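Local coordinates for protein dimethyl-sulfide monooxygenase (Hyphomicrobium sulfonivorans, PDB 6AK1) that catalyses the FMN- and NADH-dependent oxidation of dimethyl sulfide to methanethiol and formaldehyde, the first step in dimethyl sulfide degradation, at residues S19-W23 with R75-Q79; D84-I89 with R118-L122; G269-S274 with E444-P448; Y312-T316 with G365-P369. All coordinates share one frame; numbering follows the deposited sequence.

Contact 1 (S19-W23 with R75-Q79)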
loop_
_atom_site.group_PDB
_atom_site.type_symbol
_atom_site.label_atom_id
_atom_site.label_comp_id
_atom_site.label_asym_id
_atom_site.label_seq_id
_atom_site.Cartn_x
_atom_site.Cartn_y
_atom_site.Cartn_z
ATOM N N SER A 19 4.933 15.078 -1.082
ATOM C CA SER A 19 5.660 16.315 -1.359
ATOM C C SER A 19 4.727 17.513 -1.248
ATOM O O SER A 19 3.554 17.437 -1.627
ATOM C CB SER A 19 6.284 16.302 -2.759
ATOM O OG SER A 19 7.348 15.365 -2.836
ATOM N N ALA A 20 5.262 18.636 -0.762
ATOM C CA ALA A 20 4.476 19.840 -0.513
ATOM C C ALA A 20 4.819 20.915 -1.536
ATOM O O ALA A 20 5.994 21.138 -1.824
ATOM C CB ALA A 20 4.722 20.363 0.905
ATOM N N GLY A 21 3.796 21.580 -2.082
ATOM C CA GLY A 21 3.992 22.670 -3.019
ATOM C C GLY A 21 4.364 22.290 -4.445
ATOM O O GLY A 21 4.113 23.085 -5.365
ATOM N N THR A 22 4.936 21.102 -4.677
ATOM C CA THR A 22 5.374 20.724 -6.023
ATOM C C THR A 22 4.226 20.484 -7.006
ATOM O O THR A 22 4.487 20.347 -8.209
ATOM C CB THR A 22 6.259 19.482 -5.965
ATOM O OG1 THR A 22 5.557 18.430 -5.308
ATOM C CG2 THR A 22 7.571 19.768 -5.214
ATOM N N TRP A 23 2.972 20.433 -6.541
ATOM C CA TRP A 23 1.844 20.416 -7.466
ATOM C C TRP A 23 1.748 21.702 -8.266
ATOM O O TRP A 23 1.072 21.737 -9.299
ATOM C CB TRP A 23 0.537 20.200 -6.713
ATOM C CG TRP A 23 0.198 21.312 -5.775
ATOM C CD1 TRP A 23 0.583 21.438 -4.457
ATOM C CD2 TRP A 23 -0.604 22.463 -6.069
ATOM N NE1 TRP A 23 0.052 22.590 -3.920
ATOM C CE2 TRP A 23 -0.665 23.244 -4.890
ATOM C CE3 TRP A 23 -1.272 22.914 -7.213
ATOM C CZ2 TRP A 23 -1.379 24.443 -4.826
ATOM C CZ3 TRP A 23 -1.979 24.111 -7.147
ATOM C CH2 TRP A 23 -2.024 24.860 -5.960
ATOM N N ARG A 75 -4.658 24.580 2.172
ATOM C CA ARG A 75 -4.049 25.571 1.285
ATOM C C ARG A 75 -3.065 24.928 0.316
ATOM O O ARG A 75 -2.955 25.359 -0.836
ATOM C CB ARG A 75 -3.363 26.671 2.101
ATOM C CG ARG A 75 -4.351 27.605 2.792
ATOM C CD ARG A 75 -3.642 28.661 3.684
ATOM N NE ARG A 75 -2.772 29.562 2.920
ATOM C CZ ARG A 75 -3.213 30.631 2.262
ATOM N NH1 ARG A 75 -4.508 30.923 2.263
ATOM N NH2 ARG A 75 -2.362 31.399 1.587
ATOM N N ASP A 76 -2.343 23.902 0.754
ATOM C CA ASP A 76 -1.419 23.181 -0.108
ATOM C C ASP A 76 -1.960 21.811 -0.539
ATOM O O ASP A 76 -1.218 21.010 -1.120
ATOM C CB ASP A 76 -0.067 23.041 0.604
ATOM C CG ASP A 76 1.019 22.484 -0.294
ATOM O OD1 ASP A 76 1.155 22.966 -1.433
ATOM O OD2 ASP A 76 1.711 21.543 0.133
ATOM N N ALA A 77 -3.238 21.530 -0.275
ATOM C CA ALA A 77 -3.888 20.289 -0.702
ATOM C C ALA A 77 -3.131 19.056 -0.219
ATOM O O ALA A 77 -2.982 18.069 -0.950
ATOM C CB ALA A 77 -4.065 20.247 -2.226
ATOM N N ASP A 78 -2.680 19.099 1.039
ATOM C CA ASP A 78 -1.896 18.021 1.653
ATOM C C ASP A 78 -2.837 16.909 2.121
ATOM O O ASP A 78 -3.323 16.903 3.257
ATOM C CB ASP A 78 -1.047 18.566 2.794
ATOM C CG ASP A 78 -0.154 19.707 2.338
ATOM O OD1 ASP A 78 0.770 19.455 1.530
ATOM O OD2 ASP A 78 -0.411 20.861 2.748
ATOM N N GLN A 79 -3.080 15.956 1.209
ATOM C CA GLN A 79 -3.949 14.793 1.395
ATOM C C GLN A 79 -5.388 15.195 1.707
ATOM O O GLN A 79 -6.169 14.390 2.219
ATOM C CB GLN A 79 -3.367 13.845 2.455
ATOM C CG GLN A 79 -1.971 13.313 2.044
ATOM C CD GLN A 79 -1.467 12.163 2.918
ATOM O OE1 GLN A 79 -2.239 11.530 3.644
ATOM N NE2 GLN A 79 -0.159 11.898 2.856
#
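Gly21 and Asp76 bring the two loops closest, their CA atoms 6.2 Å apart, where a Schellman motif with Ala77 as its C-prime residue ends helix 71-75. The carboxylate of Asp76 does nearly all the touching. Its CG lies anti to the backbone N (chi1 -172°), which swings the acid across to the 19-23 loop. There OD1 takes the indole N-H of Trp23, NE1 to OD1 2.7 Å, at an N-H...O angle of 150°. The oxygen lies at the ring edge, close to the indole plane, yet the N-H reaches it from above the carboxylate plane. Gly21 N adds two weak, bent bonds, 3.0 Å to Asp76 OD2 and 3.1 Å to Asp76 OD1, one N-H split between the two oxygens. Ala20 sits against the other end of the group, with CB 3.3 Å from Asp76 OD2. Asp78 OD1 comes within 2.7 Å of Asp76 OD2, so one of these two acids probably holds a proton. With an alanine in place of Asp76, the indole N-H of Trp23 and the amide of Gly21 would probably lose their carboxylate acceptor, and a gap would open beside Ala20. Ser16 OG bonds to Asp76 O and Met308 of helix 305-316 packs on Ala20. A single buried carboxylate thus ties two loops, gripped by one good N-H bond and two weak ones, while its acidic neighbour probably shifts the ionisation of the pair.

Contact 2 (D84-I89 with R118-L122)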
loop_
_atom_site.group_PDB
_atom_site.type_symbol
_atom_site.label_atom_id
_atom_site.label_comp_id
_atom_site.label_asym_id
_atom_site.label_seq_id
_atom_site.Cartn_x
_atom_site.Cartn_y
_atom_site.Cartn_z
ATOM N N ASP A 84 -12.089 8.374 -2.764
ATOM C CA ASP A 84 -12.087 6.936 -2.522
ATOM C C ASP A 84 -11.185 6.233 -3.533
ATOM O O ASP A 84 -11.398 6.374 -4.744
ATOM C CB ASP A 84 -13.538 6.454 -2.604
ATOM C CG ASP A 84 -13.686 4.944 -2.701
ATOM O OD1 ASP A 84 -12.821 4.171 -2.226
ATOM O OD2 ASP A 84 -14.728 4.527 -3.261
ATOM N N PRO A 85 -10.165 5.490 -3.088
ATOM C CA PRO A 85 -9.218 4.879 -4.035
ATOM C C PRO A 85 -9.775 3.700 -4.809
ATOM O O PRO A 85 -9.090 3.231 -5.733
ATOM C CB PRO A 85 -8.064 4.425 -3.129
ATOM C CG PRO A 85 -8.752 4.081 -1.847
ATOM C CD PRO A 85 -9.825 5.168 -1.692
ATOM N N PHE A 86 -10.953 3.173 -4.440
ATOM C CA PHE A 86 -11.605 2.155 -5.259
ATOM C C PHE A 86 -12.168 2.739 -6.544
ATOM O O PHE A 86 -12.476 1.986 -7.473
ATOM C CB PHE A 86 -12.749 1.485 -4.486
ATOM C CG PHE A 86 -12.302 0.538 -3.401
ATOM C CD1 PHE A 86 -11.724 1.015 -2.233
ATOM C CD2 PHE A 86 -12.514 -0.832 -3.528
ATOM C CE1 PHE A 86 -11.333 0.136 -1.213
ATOM C CE2 PHE A 86 -12.132 -1.714 -2.511
ATOM C CZ PHE A 86 -11.535 -1.226 -1.354
ATOM N N GLY A 87 -12.292 4.066 -6.615
ATOM C CA GLY A 87 -13.128 4.674 -7.637
ATOM C C GLY A 87 -12.681 4.402 -9.063
ATOM O O GLY A 87 -13.505 4.097 -9.927
ATOM N N ALA A 88 -11.387 4.538 -9.343
ATOM C CA ALA A 88 -10.890 4.477 -10.716
ATOM C C ALA A 88 -10.296 3.123 -11.090
ATOM O O ALA A 88 -9.765 2.985 -12.194
ATOM C CB ALA A 88 -9.844 5.569 -10.945
ATOM N N ILE A 89 -10.376 2.120 -10.208
ATOM C CA ILE A 89 -9.678 0.857 -10.450
ATOM C C ILE A 89 -10.169 0.196 -11.737
ATOM O O ILE A 89 -9.364 -0.233 -12.576
ATOM C CB ILE A 89 -9.824 -0.088 -9.243
ATOM C CG1 ILE A 89 -9.262 0.568 -7.986
ATOM C CG2 ILE A 89 -9.119 -1.436 -9.532
ATOM C CD1 ILE A 89 -7.820 0.968 -8.117
ATOM N N ARG A 118 -16.390 -5.898 -1.474
ATOM C CA ARG A 118 -15.826 -4.851 -2.319
ATOM C C ARG A 118 -14.488 -5.278 -2.904
ATOM O O ARG A 118 -14.195 -4.979 -4.062
ATOM C CB ARG A 118 -15.680 -3.550 -1.526
ATOM C CG ARG A 118 -16.995 -3.013 -0.978
ATOM C CD ARG A 118 -16.773 -1.787 -0.085
ATOM N NE ARG A 118 -16.233 -0.683 -0.842
ATOM C CZ ARG A 118 -15.197 0.069 -0.485
ATOM N NH1 ARG A 118 -14.566 -0.117 0.669
ATOM N NH2 ARG A 118 -14.819 1.045 -1.293
ATOM N N LEU A 119 -13.662 -5.982 -2.119
ATOM C CA LEU A 119 -12.373 -6.436 -2.635
ATOM C C LEU A 119 -12.532 -7.625 -3.578
ATOM O O LEU A 119 -11.852 -7.683 -4.606
ATOM C CB LEU A 119 -11.430 -6.783 -1.478
ATOM C CG LEU A 119 -10.908 -5.559 -0.703
ATOM C CD1 LEU A 119 -10.320 -5.969 0.620
ATOM C CD2 LEU A 119 -9.888 -4.798 -1.542
ATOM N N SER A 120 -13.422 -8.575 -3.247
ATOM C CA SER A 120 -13.725 -9.674 -4.167
ATOM C C SER A 120 -14.202 -9.140 -5.502
ATOM O O SER A 120 -13.807 -9.653 -6.555
ATOM C CB SER A 120 -14.809 -10.602 -3.600
ATOM O OG SER A 120 -14.320 -11.469 -2.606
ATOM N N THR A 121 -15.075 -8.124 -5.472
ATOM C CA THR A 121 -15.578 -7.527 -6.711
ATOM C C THR A 121 -14.438 -7.000 -7.575
ATOM O O THR A 121 -14.433 -7.204 -8.791
ATOM C CB THR A 121 -16.581 -6.408 -6.391
ATOM O OG1 THR A 121 -17.715 -6.969 -5.727
ATOM C CG2 THR A 121 -17.038 -5.700 -7.658
ATOM N N LEU A 122 -13.449 -6.342 -6.965
ATOM C CA LEU A 122 -12.314 -5.845 -7.745
ATOM C C LEU A 122 -11.457 -6.990 -8.276
ATOM O O LEU A 122 -10.917 -6.908 -9.386
ATOM C CB LEU A 122 -11.462 -4.896 -6.899
ATOM C CG LEU A 122 -12.027 -3.489 -6.703
ATOM C CD1 LEU A 122 -10.971 -2.584 -6.083
ATOM C CD2 LEU A 122 -12.533 -2.925 -8.038
HETATM O O HOH W 1 -12.681 3.209 0.124
HETATM O O HOH W 2 -16.500 2.581 -3.655
#
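Phe86, Leu122 and Arg118 carry this contact between the loop before helix 89-94 and one side of helix 112-126. The guanidinium of Arg118 lies over one face of the Phe86 ring in a cation-pi interaction, with CZ 3.8 Å from the ring centroid and 5° off its normal. The two planes are inclined by 35°, and this tilt brings NH2 closest, 3.2 Å from Phe86 CD1. A bend at chi3 (65°) turns the end of the arginine back over the ring. Leu122 reaches the same ring with CD1, 3.5 Å from Phe86 CD2, and its other methyl, CD2, rests against Ile89 CG2. Leu119 CD2 adds another methyl near Phe86 CE2. At the edge of the guanidinium, Asp84 OD1 makes a long salt bridge of 3.8 Å to Arg118 NH2; two waters also bridge the groups, one only weakly bonded to NH2, and the same OD1 accepts from Phe86 N in an Asx turn. Glu110 pairs with Arg118 NH1, and Val103 and Ala105 of strand 100-106 touch Phe86. The side chains of Asp84 and Asp58, which by similarity binds FMN, lie about 6 Å apart. The arginine charge is probably balanced by Glu110 and, at longer range and partly through water, Asp84.

Contact 3 (G269-S274 with E444-P448)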
loop_
_atom_site.group_PDB
_atom_site.type_symbol
_atom_site.label_atom_id
_atom_site.label_comp_id
_atom_site.label_asym_id
_atom_site.label_seq_id
_atom_site.Cartn_x
_atom_site.Cartn_y
_atom_site.Cartn_z
ATOM N N GLY A 269 6.040 -19.219 10.964
ATOM C CA GLY A 269 5.835 -20.425 10.188
ATOM C C GLY A 269 6.000 -20.274 8.692
ATOM O O GLY A 269 5.605 -21.177 7.945
ATOM N N ARG A 270 6.576 -19.172 8.229
ATOM C CA ARG A 270 6.713 -18.892 6.807
ATOM C C ARG A 270 8.194 -18.886 6.431
ATOM O O ARG A 270 9.074 -19.071 7.277
ATOM C CB ARG A 270 6.028 -17.564 6.477
ATOM C CG ARG A 270 4.646 -17.406 7.117
ATOM C CD ARG A 270 4.087 -15.978 6.927
ATOM N NE ARG A 270 3.789 -15.650 5.526
ATOM C CZ ARG A 270 3.541 -14.417 5.092
ATOM N NH1 ARG A 270 3.554 -13.407 5.951
ATOM N NH2 ARG A 270 3.286 -14.186 3.806
ATOM N N SER A 271 8.467 -18.685 5.146
ATOM C CA SER A 271 9.831 -18.571 4.645
ATOM C C SER A 271 10.321 -17.128 4.714
ATOM O O SER A 271 9.536 -16.179 4.749
ATOM C CB SER A 271 9.926 -19.050 3.197
ATOM O OG SER A 271 9.458 -20.368 3.079
ATOM N N ARG A 272 11.650 -16.974 4.689
ATOM C CA ARG A 272 12.232 -15.638 4.660
ATOM C C ARG A 272 11.855 -14.889 3.384
ATOM O O ARG A 272 11.778 -13.654 3.392
ATOM C CB ARG A 272 13.750 -15.728 4.812
ATOM C CG ARG A 272 14.176 -16.474 6.062
ATOM C CD ARG A 272 15.690 -16.425 6.273
ATOM N NE ARG A 272 16.172 -15.089 6.614
ATOM C CZ ARG A 272 16.083 -14.553 7.828
ATOM N NH1 ARG A 272 15.522 -15.233 8.822
ATOM N NH2 ARG A 272 16.545 -13.334 8.055
ATOM N N ASP A 273 11.609 -15.606 2.286
ATOM C CA ASP A 273 11.228 -14.980 1.029
ATOM C C ASP A 273 9.715 -14.960 0.805
ATOM O O ASP A 273 9.267 -14.674 -0.307
ATOM C CB ASP A 273 11.937 -15.674 -0.143
ATOM C CG ASP A 273 11.520 -17.128 -0.317
ATOM O OD1 ASP A 273 10.973 -17.718 0.638
ATOM O OD2 ASP A 273 11.744 -17.687 -1.417
ATOM N N SER A 274 8.921 -15.254 1.833
ATOM C CA SER A 274 7.467 -15.221 1.716
ATOM C C SER A 274 6.918 -13.803 1.690
ATOM O O SER A 274 5.798 -13.590 1.208
ATOM C CB SER A 274 6.825 -15.981 2.882
ATOM O OG SER A 274 7.081 -17.375 2.787
ATOM N N GLU A 444 0.384 -19.141 -0.331
ATOM C CA GLU A 444 1.235 -20.230 0.134
ATOM C C GLU A 444 0.535 -21.015 1.237
ATOM O O GLU A 444 -0.232 -20.460 2.028
ATOM C CB GLU A 444 2.554 -19.679 0.677
ATOM C CG GLU A 444 3.521 -19.170 -0.364
ATOM C CD GLU A 444 4.878 -18.927 0.237
ATOM O OE1 GLU A 444 5.004 -17.995 1.066
ATOM O OE2 GLU A 444 5.810 -19.697 -0.084
ATOM N N SER A 445 0.831 -22.319 1.309
ATOM C CA SER A 445 0.216 -23.154 2.338
ATOM C C SER A 445 0.617 -22.730 3.747
ATOM O O SER A 445 -0.107 -23.043 4.700
ATOM C CB SER A 445 0.576 -24.621 2.118
ATOM O OG SER A 445 1.966 -24.801 2.290
ATOM N N THR A 446 1.735 -22.019 3.903
ATOM C CA THR A 446 2.147 -21.462 5.191
ATOM C C THR A 446 1.500 -20.112 5.488
ATOM O O THR A 446 1.709 -19.567 6.578
ATOM C CB THR A 446 3.674 -21.305 5.253
ATOM O OG1 THR A 446 4.109 -20.352 4.269
ATOM C CG2 THR A 446 4.377 -22.652 5.010
ATOM N N HIS A 447 0.724 -19.547 4.538
ATOM C CA HIS A 447 0.063 -18.277 4.818
ATOM C C HIS A 447 -1.173 -18.535 5.674
ATOM O O HIS A 447 -1.855 -19.535 5.469
ATOM C CB HIS A 447 -0.339 -17.572 3.517
ATOM C CG HIS A 447 -0.856 -16.182 3.722
ATOM N ND1 HIS A 447 -2.148 -15.922 4.132
ATOM C CD2 HIS A 447 -0.243 -14.978 3.614
ATOM C CE1 HIS A 447 -2.309 -14.617 4.263
ATOM N NE2 HIS A 447 -1.167 -14.021 3.956
ATOM N N PRO A 448 -1.480 -17.659 6.639
ATOM C CA PRO A 448 -2.619 -17.935 7.531
ATOM C C PRO A 448 -3.946 -18.082 6.807
ATOM O O PRO A 448 -4.841 -18.752 7.334
ATOM C CB PRO A 448 -2.627 -16.732 8.488
ATOM C CG PRO A 448 -1.797 -15.670 7.807
ATOM C CD PRO A 448 -0.780 -16.412 7.001
HETATM O O HOH W 3 3.834 -15.638 1.317
HETATM O O HOH W 4 3.537 -17.674 3.783
HETATM O O HOH W 5 6.347 -20.922 3.233
HETATM O O HOH W 6 8.061 -17.625 -0.936
#
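Arg270 runs alongside the 444-448 turn, and each part of its side chain meets something different. CB lies 4.0 Å from Thr446 OG1, and CG passes 3.7 Å from Thr446 O. The chain bends about CG-CD (chi3 67°), and NE gives its hydrogen to a water, 2.7 Å away and in the guanidinium plane, which is also bonded to Glu444 OE1 and Thr446 OG1. CZ and NH2 present a face to the edge of the His447 ring, with NH2 3.6 Å from CD2 and the planes 84° apart. NH2 also donates to a second water, which in turn donates to Glu444 OE1 and Ser274 O. The tip is held outside the two segments, NH1 by Ala238 O and NH2 by Ala241 O, while His447 NE2 bonds to Asn240 O. The direct polar link is Ser274 OG to Glu444 OE1, 2.8 Å, using the syn lone pair of the acid; OG in turn accepts from Ser271 N. Replacing Ser274 with an alanine would probably take the serine donor from Glu444 OE1 and leave Ser271 N without this acceptor. Gly269 O meets Thr446 CB at 3.3 Å. Arg270 NH2 and Glu444 OE1 stay 5.0 Å apart, and any attraction between them is probably relayed through the bridging waters. Two type I beta turns, Ser271 to Ser274 and Glu444 to His447, meet here, the first after a Schellman motif that has Gly269 as C-prime residue and ends helix 251-267. This joins the connection between helix 251-267 and strand 276-284 of the TIM barrel to the loop after helix 431-435.

Contact 4 (Y312-T316 with G365-P369)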
loop_
_atom_site.group_PDB
_atom_site.type_symbol
_atom_site.label_atom_id
_atom_site.label_comp_id
_atom_site.label_asym_id
_atom_site.label_seq_id
_atom_site.Cartn_x
_atom_site.Cartn_y
_atom_site.Cartn_z
ATOM N N TYR A 312 3.862 16.645 8.477
ATOM C CA TYR A 312 4.642 16.259 9.651
ATOM C C TYR A 312 3.772 16.200 10.897
ATOM O O TYR A 312 3.854 15.239 11.672
ATOM C CB TYR A 312 5.802 17.236 9.853
ATOM C CG TYR A 312 7.047 16.871 9.071
ATOM C CD1 TYR A 312 6.962 16.150 7.880
ATOM C CD2 TYR A 312 8.314 17.226 9.533
ATOM C CE1 TYR A 312 8.111 15.805 7.159
ATOM C CE2 TYR A 312 9.468 16.884 8.821
ATOM C CZ TYR A 312 9.353 16.169 7.638
ATOM O OH TYR A 312 10.478 15.818 6.933
ATOM N N GLY A 313 2.909 17.204 11.085
ATOM C CA GLY A 313 2.036 17.219 12.248
ATOM C C GLY A 313 1.192 15.962 12.353
ATOM O O GLY A 313 1.133 15.324 13.409
ATOM N N GLY A 314 0.526 15.587 11.256
ATOM C CA GLY A 314 -0.262 14.365 11.270
ATOM C C GLY A 314 0.593 13.113 11.360
ATOM O O GLY A 314 0.208 12.137 12.003
ATOM N N TRP A 315 1.766 13.119 10.720
ATOM C CA TRP A 315 2.598 11.916 10.713
ATOM C C TRP A 315 3.249 11.661 12.066
ATOM O O TRP A 315 3.391 10.505 12.469
ATOM C CB TRP A 315 3.689 12.018 9.649
ATOM C CG TRP A 315 3.210 11.873 8.275
ATOM C CD1 TRP A 315 2.065 11.235 7.856
ATOM C CD2 TRP A 315 3.844 12.384 7.102
ATOM N NE1 TRP A 315 1.956 11.319 6.485
ATOM C CE2 TRP A 315 3.036 12.018 5.998
ATOM C CE3 TRP A 315 5.015 13.118 6.872
ATOM C CZ2 TRP A 315 3.369 12.361 4.683
ATOM C CZ3 TRP A 315 5.344 13.455 5.580
ATOM C CH2 TRP A 315 4.523 13.078 4.494
ATOM N N THR A 316 3.687 12.716 12.771
ATOM C CA THR A 316 4.422 12.534 14.017
ATOM C C THR A 316 3.680 13.011 15.256
ATOM O O THR A 316 4.060 12.625 16.360
ATOM C CB THR A 316 5.781 13.260 13.961
ATOM O OG1 THR A 316 5.567 14.677 14.018
ATOM C CG2 THR A 316 6.513 12.935 12.664
ATOM N N GLY A 365 9.927 14.380 -0.582
ATOM C CA GLY A 365 10.305 13.106 -0.001
ATOM C C GLY A 365 9.577 12.762 1.278
ATOM O O GLY A 365 9.544 11.587 1.659
ATOM N N GLY A 366 8.992 13.747 1.947
ATOM C CA GLY A 366 8.272 13.508 3.182
ATOM C C GLY A 366 9.193 13.083 4.305
ATOM O O GLY A 366 10.047 13.857 4.755
ATOM N N LEU A 367 9.018 11.841 4.753
ATOM C CA LEU A 367 9.882 11.208 5.740
ATOM C C LEU A 367 10.685 10.069 5.135
ATOM O O LEU A 367 11.283 9.284 5.875
ATOM C CB LEU A 367 9.054 10.701 6.924
ATOM C CG LEU A 367 8.435 11.773 7.816
ATOM C CD1 LEU A 367 7.497 11.143 8.858
ATOM C CD2 LEU A 367 9.529 12.565 8.481
ATOM N N GLY A 368 10.711 9.958 3.808
ATOM C CA GLY A 368 11.482 8.936 3.149
ATOM C C GLY A 368 12.700 9.510 2.455
ATOM O O GLY A 368 12.816 10.721 2.243
ATOM N N PRO A 369 13.624 8.638 2.071
ATOM C CA PRO A 369 14.836 9.102 1.394
ATOM C C PRO A 369 14.545 9.639 -0.002
ATOM O O PRO A 369 13.590 9.239 -0.674
ATOM C CB PRO A 369 15.721 7.848 1.343
ATOM C CG PRO A 369 14.745 6.696 1.440
ATOM C CD PRO A 369 13.588 7.177 2.248
#
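Leu367 wedges its two methyls between the aromatic side chains of Tyr312 and Trp315, at the C-terminal end of helix 305-316. The close-packed part centres on this leucine. CD2 sits 3.7 Å from Tyr312 CZ and equally near the phenol oxygen, while CD1 approaches Trp315 CE3 at 3.7 Å. Leu367 and the indole run antiparallel alongside one another, and the far rim of the indole, CZ3, reaches Gly366 CA at 3.8 Å. The positive phi of Gly366 (68°) favours glycine, and a CB there would come hard against Trp315 CH2. Tyr312 pins the same turn by donating its hydroxyl to Gly366 O, 3.0 Å from OH; the carbonyl oxygen lies in the plane of the phenol ring, whereas the donor stands above the carbonyl plane. The side chain is directed there with CG anti to the carbonyl carbon (chi1 -87°). Thr316 marks the looser side: its methyl CG2 comes only to 4.3 Å from Leu367 CD1, and its hydroxyl turns back into the helix, OG1 donating to Tyr312 O. That carbonyl oxygen also takes the backbone N-H of Thr316, so two donors share it. Residues 365-368 form a type II' beta turn, closed by the amide of Gly368 bonding to Gly365 O. Around the contact, Ile359 and Arg362 of helix 355-362 touch Tyr312, Tyr63 meets Trp315 edge-to-face, and Pro369 leads the chain into strand 370-372, packing on Met279 and Leu281 of strand 276-284.

In the fold
Along the chain contacts 1 and 2 come first, in series, and contact 4 falls within the span bridged by contact 3. Contacts 1 and 4 are neighbours, their centres 13 Å apart: Gln79 NE2 packs on Trp315 CZ2 and Ser19 OG on Gly365 N, so helix 305-316 links them. Contact 2 lies about 25 Å from contact 1 and 27 Å from contacts 3 and 4, centre to centre, where helix 112-126 packs outside the parallel barrel sheet. Contact 3, 39 Å from contact 1 and across the chain's centre, ties the loops before strand 276-284 and after helix 431-435. Contacts 1, 2 and 4 join loops and helices around one luciferase-like TIM barrel.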